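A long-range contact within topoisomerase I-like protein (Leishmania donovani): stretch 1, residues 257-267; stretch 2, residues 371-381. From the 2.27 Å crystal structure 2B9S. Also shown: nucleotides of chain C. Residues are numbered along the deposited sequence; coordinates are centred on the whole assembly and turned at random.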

ATOM      1  N   ASP D 257      -9.952  21.516  17.720  1.00 49.25           N
ATOM      2  CA  ASP D 257      -9.907  22.928  18.112  1.00 48.93           C
ATOM      3  C   ASP D 257      -8.805  23.253  19.140  1.00 47.80           C
ATOM      4  O   ASP D 257      -8.137  24.282  19.047  1.00 47.04           O
ATOM      5  CB  ASP D 257     -11.278  23.340  18.663  1.00 50.70           C
ATOM      6  CG  ASP D 257     -12.248  23.782  17.576  1.00 51.23           C
ATOM      7  OD1 ASP D 257     -12.217  23.238  16.450  1.00 51.16           O
ATOM      8  OD2 ASP D 257     -13.059  24.690  17.858  1.00 53.07           O
ATOM      9  N   ASP D 258      -8.625  22.360  20.104  1.00 46.64           N
ATOM     10  CA  ASP D 258      -7.647  22.518  21.172  1.00 46.36           C
ATOM     11  C   ASP D 258      -6.207  22.315  20.679  1.00 45.77           C
ATOM     12  O   ASP D 258      -5.247  22.782  21.316  1.00 46.32           O
ATOM     13  CB  ASP D 258      -7.941  21.517  22.296  1.00 48.93           C
ATOM     14  CG  ASP D 258      -9.438  21.446  22.669  1.00 51.86           C
ATOM     15  OD1 ASP D 258      -9.754  21.753  23.843  1.00 52.38           O
ATOM     16  OD2 ASP D 258     -10.290  21.068  21.812  1.00 51.29           O
ATOM     17  N   ILE D 259      -6.069  21.595  19.563  1.00 42.65           N
ATOM     18  CA  ILE D 259      -4.774  21.246  18.979  1.00 39.32           C
ATOM     19  C   ILE D 259      -4.285  22.444  18.174  1.00 38.85           C
ATOM     20  O   ILE D 259      -3.093  22.768  18.208  1.00 36.42           O
ATOM     21  CB  ILE D 259      -4.879  19.955  18.084  1.00 37.64           C
ATOM     22  CG1 ILE D 259      -4.825  18.697  18.950  1.00 37.33           C
ATOM     23  CG2 ILE D 259      -3.777  19.900  17.030  1.00 37.02           C
ATOM     24  CD1 ILE D 259      -5.468  17.491  18.337  1.00 35.87           C
ATOM     25  N   ARG D 260      -5.237  23.079  17.473  1.00 38.01           N
ATOM     26  CA  ARG D 260      -5.024  24.251  16.626  1.00 39.20           C
ATOM     27  C   ARG D 260      -4.698  25.518  17.399  1.00 41.70           C
ATOM     28  O   ARG D 260      -3.944  26.373  16.918  1.00 43.35           O
ATOM     29  CB  ARG D 260      -6.264  24.508  15.782  1.00 38.76           C
ATOM     30  CG  ARG D 260      -6.571  23.395  14.831  1.00 39.08           C
ATOM     31  CD  ARG D 260      -7.873  23.612  14.117  1.00 39.09           C
ATOM     32  NE  ARG D 260      -8.036  22.560  13.133  1.00 39.85           N
ATOM     33  CZ  ARG D 260      -9.127  22.341  12.411  1.00 41.89           C
ATOM     34  NH1 ARG D 260     -10.204  23.106  12.550  1.00 41.69           N
ATOM     35  NH2 ARG D 260      -9.137  21.331  11.545  1.00 42.08           N
ATOM     36  N   ALA D 261      -5.299  25.655  18.579  1.00 42.67           N
ATOM     37  CA  ALA D 261      -5.016  26.763  19.465  1.00 43.22           C
ATOM     38  C   ALA D 261      -3.628  26.547  20.041  1.00 43.57           C
ATOM     39  O   ALA D 261      -2.886  27.503  20.268  1.00 45.59           O
ATOM     40  CB  ALA D 261      -6.064  26.832  20.581  1.00 44.28           C
ATOM     41  N   SER D 262      -3.282  25.284  20.272  1.00 42.94           N
ATOM     42  CA  SER D 262      -1.951  24.902  20.759  1.00 42.69           C
ATOM     43  C   SER D 262      -0.829  25.185  19.742  1.00 42.45           C
ATOM     44  O   SER D 262       0.166  25.828  20.094  1.00 42.18           O
ATOM     45  CB  SER D 262      -1.940  23.437  21.193  1.00 43.74           C
ATOM     46  OG  SER D 262      -0.741  23.093  21.864  1.00 44.11           O
ATOM     47  N   TYR D 263      -0.986  24.745  18.490  1.00 40.38           N
ATOM     48  CA  TYR D 263       0.059  25.034  17.492  1.00 39.64           C
ATOM     49  C   TYR D 263       0.112  26.499  17.040  1.00 40.99           C
ATOM     50  O   TYR D 263       1.177  26.990  16.647  1.00 39.45           O
ATOM     51  CB  TYR D 263       0.106  24.035  16.318  1.00 34.11           C
ATOM     52  CG  TYR D 263      -1.024  24.037  15.283  1.00 32.85           C
ATOM     53  CD1 TYR D 263      -1.238  25.123  14.433  1.00 31.07           C
ATOM     54  CD2 TYR D 263      -1.824  22.900  15.105  1.00 31.30           C
ATOM     55  CE1 TYR D 263      -2.254  25.092  13.477  1.00 31.17           C
ATOM     56  CE2 TYR D 263      -2.821  22.851  14.139  1.00 30.10           C
ATOM     57  CZ  TYR D 263      -3.033  23.940  13.332  1.00 31.65           C
ATOM     58  OH  TYR D 263      -4.032  23.879  12.385  1.00 32.49           O
ATOM     59  N   MET D 264      -1.016  27.199  17.131  1.00 43.21           N
ATOM     60  CA  MET D 264      -1.027  28.637  16.834  1.00 48.65           C
ATOM     61  C   MET D 264      -0.270  29.500  17.860  1.00 47.94           C
ATOM     62  O   MET D 264       0.243  30.566  17.526  1.00 49.26           O
ATOM     63  CB  MET D 264      -2.447  29.148  16.604  1.00 50.31           C
ATOM     64  CG  MET D 264      -2.883  29.045  15.160  1.00 51.09           C
ATOM     65  SD  MET D 264      -4.628  29.408  15.019  1.00 54.14           S
ATOM     66  CE  MET D 264      -5.290  27.830  14.457  1.00 55.08           C
ATOM     67  N   GLU D 265      -0.213  29.026  19.101  1.00 48.14           N
ATOM     68  CA  GLU D 265       0.642  29.612  20.121  1.00 47.85           C
ATOM     69  C   GLU D 265       2.121  29.270  19.867  1.00 48.33           C
ATOM     70  O   GLU D 265       3.009  30.084  20.169  1.00 48.46           O
ATOM     71  CB  GLU D 265       0.199  29.159  21.520  1.00 47.64           C
ATOM     72  N   ASP D 266       2.377  28.079  19.309  1.00 47.17           N
ATOM     73  CA  ASP D 266       3.732  27.632  18.962  1.00 46.26           C
ATOM     74  C   ASP D 266       4.320  28.361  17.750  1.00 46.13           C
ATOM     75  O   ASP D 266       5.540  28.379  17.575  1.00 45.33           O
ATOM     76  CB  ASP D 266       3.770  26.133  18.676  1.00 46.91           C
ATOM     77  CG  ASP D 266       3.439  25.287  19.875  1.00 48.02           C
ATOM     78  OD1 ASP D 266       3.594  25.755  21.028  1.00 49.38           O
ATOM     79  OD2 ASP D 266       3.032  24.127  19.654  1.00 48.63           O
ATOM     80  N   PHE D 267       3.463  28.935  16.904  1.00 45.36           N
ATOM     81  CA  PHE D 267       3.936  29.782  15.811  1.00 46.55           C
ATOM     82  C   PHE D 267       4.832  30.900  16.335  1.00 48.06           C
ATOM     83  O   PHE D 267       5.767  31.325  15.654  1.00 49.13           O
ATOM     84  CB  PHE D 267       2.773  30.399  15.027  1.00 45.39           C
ATOM     85  CG  PHE D 267       2.023  29.421  14.174  1.00 46.43           C
ATOM     86  CD1 PHE D 267       2.626  28.238  13.731  1.00 45.75           C
ATOM     87  CD2 PHE D 267       0.706  29.689  13.787  1.00 46.52           C
ATOM     88  CE1 PHE D 267       1.922  27.326  12.936  1.00 45.51           C
ATOM     89  CE2 PHE D 267      -0.006  28.781  12.995  1.00 46.12           C
ATOM     90  CZ  PHE D 267       0.605  27.595  12.571  1.00 45.63           C
TER
ATOM     91  P    DC C  17       1.992   8.019  11.369  1.00 20.09           P
ATOM     92  OP1  DC C  17       0.616   8.403  11.770  1.00 25.08           O
ATOM     93  OP2  DC C  17       3.029   9.045  11.324  1.00 21.69           O
ATOM     94  O5'  DC C  17       2.436   6.904  12.391  1.00 21.45           O
ATOM     95  C5'  DC C  17       1.622   5.797  12.738  1.00 22.53           C
ATOM     96  C4'  DC C  17       2.510   4.895  13.563  1.00 22.93           C
ATOM     97  O4'  DC C  17       3.446   4.220  12.686  1.00 23.26           O
ATOM     98  C3'  DC C  17       3.377   5.611  14.602  1.00 24.34           C
ATOM     99  O3'  DC C  17       3.246   4.891  15.804  1.00 28.88           O
ATOM    100  C2'  DC C  17       4.800   5.423  14.099  1.00 22.96           C
ATOM    101  C1'  DC C  17       4.670   4.067  13.403  1.00 20.87           C
ATOM    102  N1   DC C  17       5.789   3.728  12.462  1.00 19.53           N
ATOM    103  C2   DC C  17       6.180   2.396  12.331  1.00 21.20           C
ATOM    104  O2   DC C  17       5.585   1.522  13.010  1.00 22.60           O
ATOM    105  N3   DC C  17       7.197   2.090  11.473  1.00 18.37           N
ATOM    106  C4   DC C  17       7.814   3.055  10.777  1.00 17.82           C
ATOM    107  N4   DC C  17       8.816   2.675   9.983  1.00 18.33           N
ATOM    108  C5   DC C  17       7.450   4.429  10.890  1.00 17.91           C
ATOM    109  C6   DC C  17       6.435   4.718  11.727  1.00 20.54           C
ATOM    110  P    DT C  18       3.257   5.586  17.234  1.00 28.63           P
ATOM    111  OP1  DT C  18       1.991   6.300  17.401  1.00 29.76           O
ATOM    112  OP2  DT C  18       4.505   6.377  17.369  1.00 30.68           O
ATOM    113  O5'  DT C  18       3.349   4.335  18.232  1.00 29.83           O
ATOM    114  C5'  DT C  18       2.748   3.079  17.913  1.00 31.86           C
ATOM    115  C4'  DT C  18       3.702   1.915  18.145  1.00 32.06           C
ATOM    116  O4'  DT C  18       4.648   1.838  17.056  1.00 29.10           O
ATOM    117  C3'  DT C  18       4.533   1.992  19.428  1.00 32.81           C
ATOM    118  O3'  DT C  18       4.187   0.879  20.258  1.00 36.46           O
ATOM    119  C2'  DT C  18       5.994   1.940  18.983  1.00 29.05           C
ATOM    120  C1'  DT C  18       5.883   1.365  17.569  1.00 26.81           C
ATOM    121  N1   DT C  18       6.921   1.821  16.610  1.00 24.34           N
ATOM    122  C2   DT C  18       7.694   0.882  15.974  1.00 25.43           C
ATOM    123  O2   DT C  18       7.593  -0.309  16.180  1.00 23.68           O
ATOM    124  N3   DT C  18       8.624   1.403  15.103  1.00 24.03           N
ATOM    125  C4   DT C  18       8.833   2.731  14.798  1.00 23.42           C
ATOM    126  O4   DT C  18       9.694   3.059  13.977  1.00 23.49           O
ATOM    127  C5   DT C  18       7.986   3.663  15.509  1.00 23.17           C
ATOM    128  C7   DT C  18       8.147   5.164  15.380  1.00 22.20           C
ATOM    129  C6   DT C  18       7.088   3.161  16.356  1.00 21.81           C
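Stretch 2 371-381: DHLKSFMDGLS

A small contact between distant parts of a chain often rests on one aromatic ring laid against a helix, with the remaining neighbours adding little. Residues 371-381 of this topoisomerase I-like protein, at least 106 positions in sequence from the residues they touch, illustrate the point. They meet a helix that runs through stretch 1 without a single hydrogen bond between them, and the two stretches together bury just 241 Å².

Stretch 2 begins in helical conformation, continuing a helix from earlier in the chain. D371 is out of reach, but H372 points toward stretch 1, and its NE2 comes within 4.3 Å of D266 OD2, too far for a hydrogen bond; the nitrogen is buried here without a partner. L373 contributes almost nothing. K374 turns to the DNA instead, its NZ donating to OP1 of DT18 at 2.9 Å and also to the backbone O of L380 at 2.6 Å, so that one amine ties the end of the stretch to the nucleic acid. At S375, OG bonds back to H372 O at 2.6 Å. Through 374-376 the backbone keeps helical torsions without the regular bonding.

F376 is the centre of the contact. F376 CA lies 7.1 Å from I259 CA, the closest pair of CA atoms across the stretches, and its side chain points toward the helix. I259 CG1 sits over one face of the ring, 3.7 Å from the F376 centroid in a CH-pi contact, while S262 OG, one helical turn on from D258, meets the ring edge at 3.3 Å from F376 CZ. Stretch 2 thus runs back along the helix, from D266 at H372 to I259 at F376 and L380.

The chain then leaves the helical conformation, and a type II turn from M377 to L380 places G379 at positive phi. The turn returns L380 to the same isoleucine, its CD2 3.8 Å from I259 CD1. S381 lies beyond reach of stretch 1, and its OG donates to OP1 of DC17 at 2.8 Å.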

ATOM      1  N   ASP D 371       5.073  12.011  19.054  1.00 32.74           N
ATOM      2  CA  ASP D 371       5.154  12.057  20.516  1.00 32.86           C
ATOM      3  C   ASP D 371       4.410  13.269  21.083  1.00 33.30           C
ATOM      4  O   ASP D 371       3.626  13.133  22.029  1.00 32.84           O
ATOM      5  CB  ASP D 371       6.607  11.994  21.001  1.00 34.28           C
ATOM      6  CG  ASP D 371       7.205  10.587  20.881  1.00 36.04           C
ATOM      7  OD1 ASP D 371       6.445   9.643  20.596  1.00 37.26           O
ATOM      8  OD2 ASP D 371       8.425  10.408  21.073  1.00 36.63           O
ATOM      9  N   HIS D 372       4.612  14.436  20.477  1.00 32.94           N
ATOM     10  CA  HIS D 372       3.864  15.620  20.880  1.00 35.10           C
ATOM     11  C   HIS D 372       2.342  15.416  20.801  1.00 35.89           C
ATOM     12  O   HIS D 372       1.617  15.822  21.706  1.00 37.97           O
ATOM     13  CB  HIS D 372       4.283  16.849  20.072  1.00 34.14           C
ATOM     14  CG  HIS D 372       3.621  18.117  20.518  1.00 34.24           C
ATOM     15  ND1 HIS D 372       3.729  18.601  21.806  1.00 35.04           N
ATOM     16  CD2 HIS D 372       2.855  19.011  19.844  1.00 34.35           C
ATOM     17  CE1 HIS D 372       3.055  19.736  21.905  1.00 33.71           C
ATOM     18  NE2 HIS D 372       2.513  20.004  20.729  1.00 33.29           N
ATOM     19  N   LEU D 373       1.880  14.782  19.725  1.00 36.07           N
ATOM     20  CA  LEU D 373       0.461  14.493  19.497  1.00 35.47           C
ATOM     21  C   LEU D 373      -0.189  13.596  20.566  1.00 34.35           C
ATOM     22  O   LEU D 373      -1.361  13.762  20.872  1.00 33.71           O
ATOM     23  CB  LEU D 373       0.247  13.896  18.094  1.00 34.07           C
ATOM     24  CG  LEU D 373       0.362  14.791  16.859  1.00 34.82           C
ATOM     25  CD1 LEU D 373       0.177  13.975  15.564  1.00 33.06           C
ATOM     26  CD2 LEU D 373      -0.618  15.998  16.896  1.00 35.51           C
ATOM     27  N   LYS D 374       0.569  12.652  21.111  1.00 36.37           N
ATOM     28  CA  LYS D 374       0.115  11.812  22.230  1.00 39.02           C
ATOM     29  C   LYS D 374      -0.254  12.609  23.488  1.00 40.45           C
ATOM     30  O   LYS D 374      -0.951  12.097  24.356  1.00 40.98           O
ATOM     31  CB  LYS D 374       1.191  10.795  22.624  1.00 39.73           C
ATOM     32  CG  LYS D 374       1.611   9.830  21.551  1.00 40.96           C
ATOM     33  CD  LYS D 374       0.452   8.988  21.030  1.00 42.89           C
ATOM     34  CE  LYS D 374       0.931   8.048  19.924  1.00 42.79           C
ATOM     35  NZ  LYS D 374       1.428   8.800  18.710  1.00 43.25           N
ATOM     36  N   SER D 375       0.232  13.850  23.587  1.00 41.32           N
ATOM     37  CA  SER D 375      -0.056  14.727  24.722  1.00 41.01           C
ATOM     38  C   SER D 375      -1.488  15.269  24.693  1.00 41.70           C
ATOM     39  O   SER D 375      -2.012  15.678  25.732  1.00 42.51           O
ATOM     40  CB  SER D 375       0.956  15.884  24.788  1.00 40.95           C
ATOM     41  OG  SER D 375       0.637  16.917  23.862  1.00 39.38           O
ATOM     42  N   PHE D 376      -2.106  15.263  23.509  1.00 41.65           N
ATOM     43  CA  PHE D 376      -3.491  15.720  23.316  1.00 41.88           C
ATOM     44  C   PHE D 376      -4.533  14.605  23.442  1.00 42.48           C
ATOM     45  O   PHE D 376      -5.669  14.862  23.841  1.00 43.57           O
ATOM     46  CB  PHE D 376      -3.667  16.353  21.933  1.00 40.14           C
ATOM     47  CG  PHE D 376      -2.836  17.572  21.704  1.00 39.69           C
ATOM     48  CD1 PHE D 376      -1.735  17.526  20.849  1.00 39.33           C
ATOM     49  CD2 PHE D 376      -3.159  18.781  22.321  1.00 40.84           C
ATOM     50  CE1 PHE D 376      -0.963  18.656  20.604  1.00 39.44           C
ATOM     51  CE2 PHE D 376      -2.377  19.933  22.097  1.00 40.63           C
ATOM     52  CZ  PHE D 376      -1.282  19.866  21.223  1.00 40.30           C
ATOM     53  N   MET D 377      -4.148  13.385  23.065  1.00 42.41           N
ATOM     54  CA  MET D 377      -5.065  12.262  22.904  1.00 40.76           C
ATOM     55  C   MET D 377      -4.260  10.975  22.757  1.00 41.45           C
ATOM     56  O   MET D 377      -3.239  10.942  22.067  1.00 41.98           O
ATOM     57  CB  MET D 377      -5.944  12.510  21.677  1.00 41.18           C
ATOM     58  CG  MET D 377      -6.841  11.365  21.239  1.00 40.69           C
ATOM     59  SD  MET D 377      -7.558  11.732  19.619  1.00 40.80           S
ATOM     60  CE  MET D 377      -7.742  10.071  18.974  1.00 40.93           C
ATOM     61  N   ASP D 378      -4.705   9.916  23.424  1.00 43.47           N
ATOM     62  CA  ASP D 378      -4.051   8.611  23.347  1.00 44.31           C
ATOM     63  C   ASP D 378      -4.196   7.998  21.955  1.00 43.74           C
ATOM     64  O   ASP D 378      -5.276   8.050  21.341  1.00 44.12           O
ATOM     65  CB  ASP D 378      -4.609   7.656  24.411  1.00 48.46           C
ATOM     66  CG  ASP D 378      -4.371   8.158  25.834  1.00 51.50           C
ATOM     67  OD1 ASP D 378      -3.392   8.919  26.057  1.00 52.58           O
ATOM     68  OD2 ASP D 378      -5.172   7.800  26.728  1.00 53.19           O
ATOM     69  N   GLY D 379      -3.099   7.428  21.457  1.00 41.72           N
ATOM     70  CA  GLY D 379      -3.072   6.856  20.116  1.00 38.21           C
ATOM     71  C   GLY D 379      -2.987   7.855  18.966  1.00 36.68           C
ATOM     72  O   GLY D 379      -2.877   7.438  17.821  1.00 38.48           O
ATOM     73  N   LEU D 380      -3.025   9.157  19.242  1.00 33.18           N
ATOM     74  CA  LEU D 380      -3.021  10.149  18.166  1.00 31.50           C
ATOM     75  C   LEU D 380      -1.671  10.235  17.429  1.00 31.48           C
ATOM     76  O   LEU D 380      -0.607  10.307  18.038  1.00 31.17           O
ATOM     77  CB  LEU D 380      -3.469  11.530  18.667  1.00 31.41           C
ATOM     78  CG  LEU D 380      -3.687  12.632  17.618  1.00 30.26           C
ATOM     79  CD1 LEU D 380      -4.854  12.324  16.689  1.00 29.37           C
ATOM     80  CD2 LEU D 380      -3.835  14.007  18.255  1.00 30.20           C
ATOM     81  N   SER D 381      -1.738  10.202  16.104  1.00 30.03           N
ATOM     82  CA  SER D 381      -0.551  10.234  15.260  1.00 28.68           C
ATOM     83  C   SER D 381      -0.983  10.927  13.994  1.00 25.84           C
ATOM     84  O   SER D 381      -2.170  11.168  13.824  1.00 24.06           O
ATOM     85  CB  SER D 381      -0.007   8.813  14.984  1.00 29.18           C
ATOM     86  OG  SER D 381      -0.853   8.098  14.110  1.00 30.47           O
TER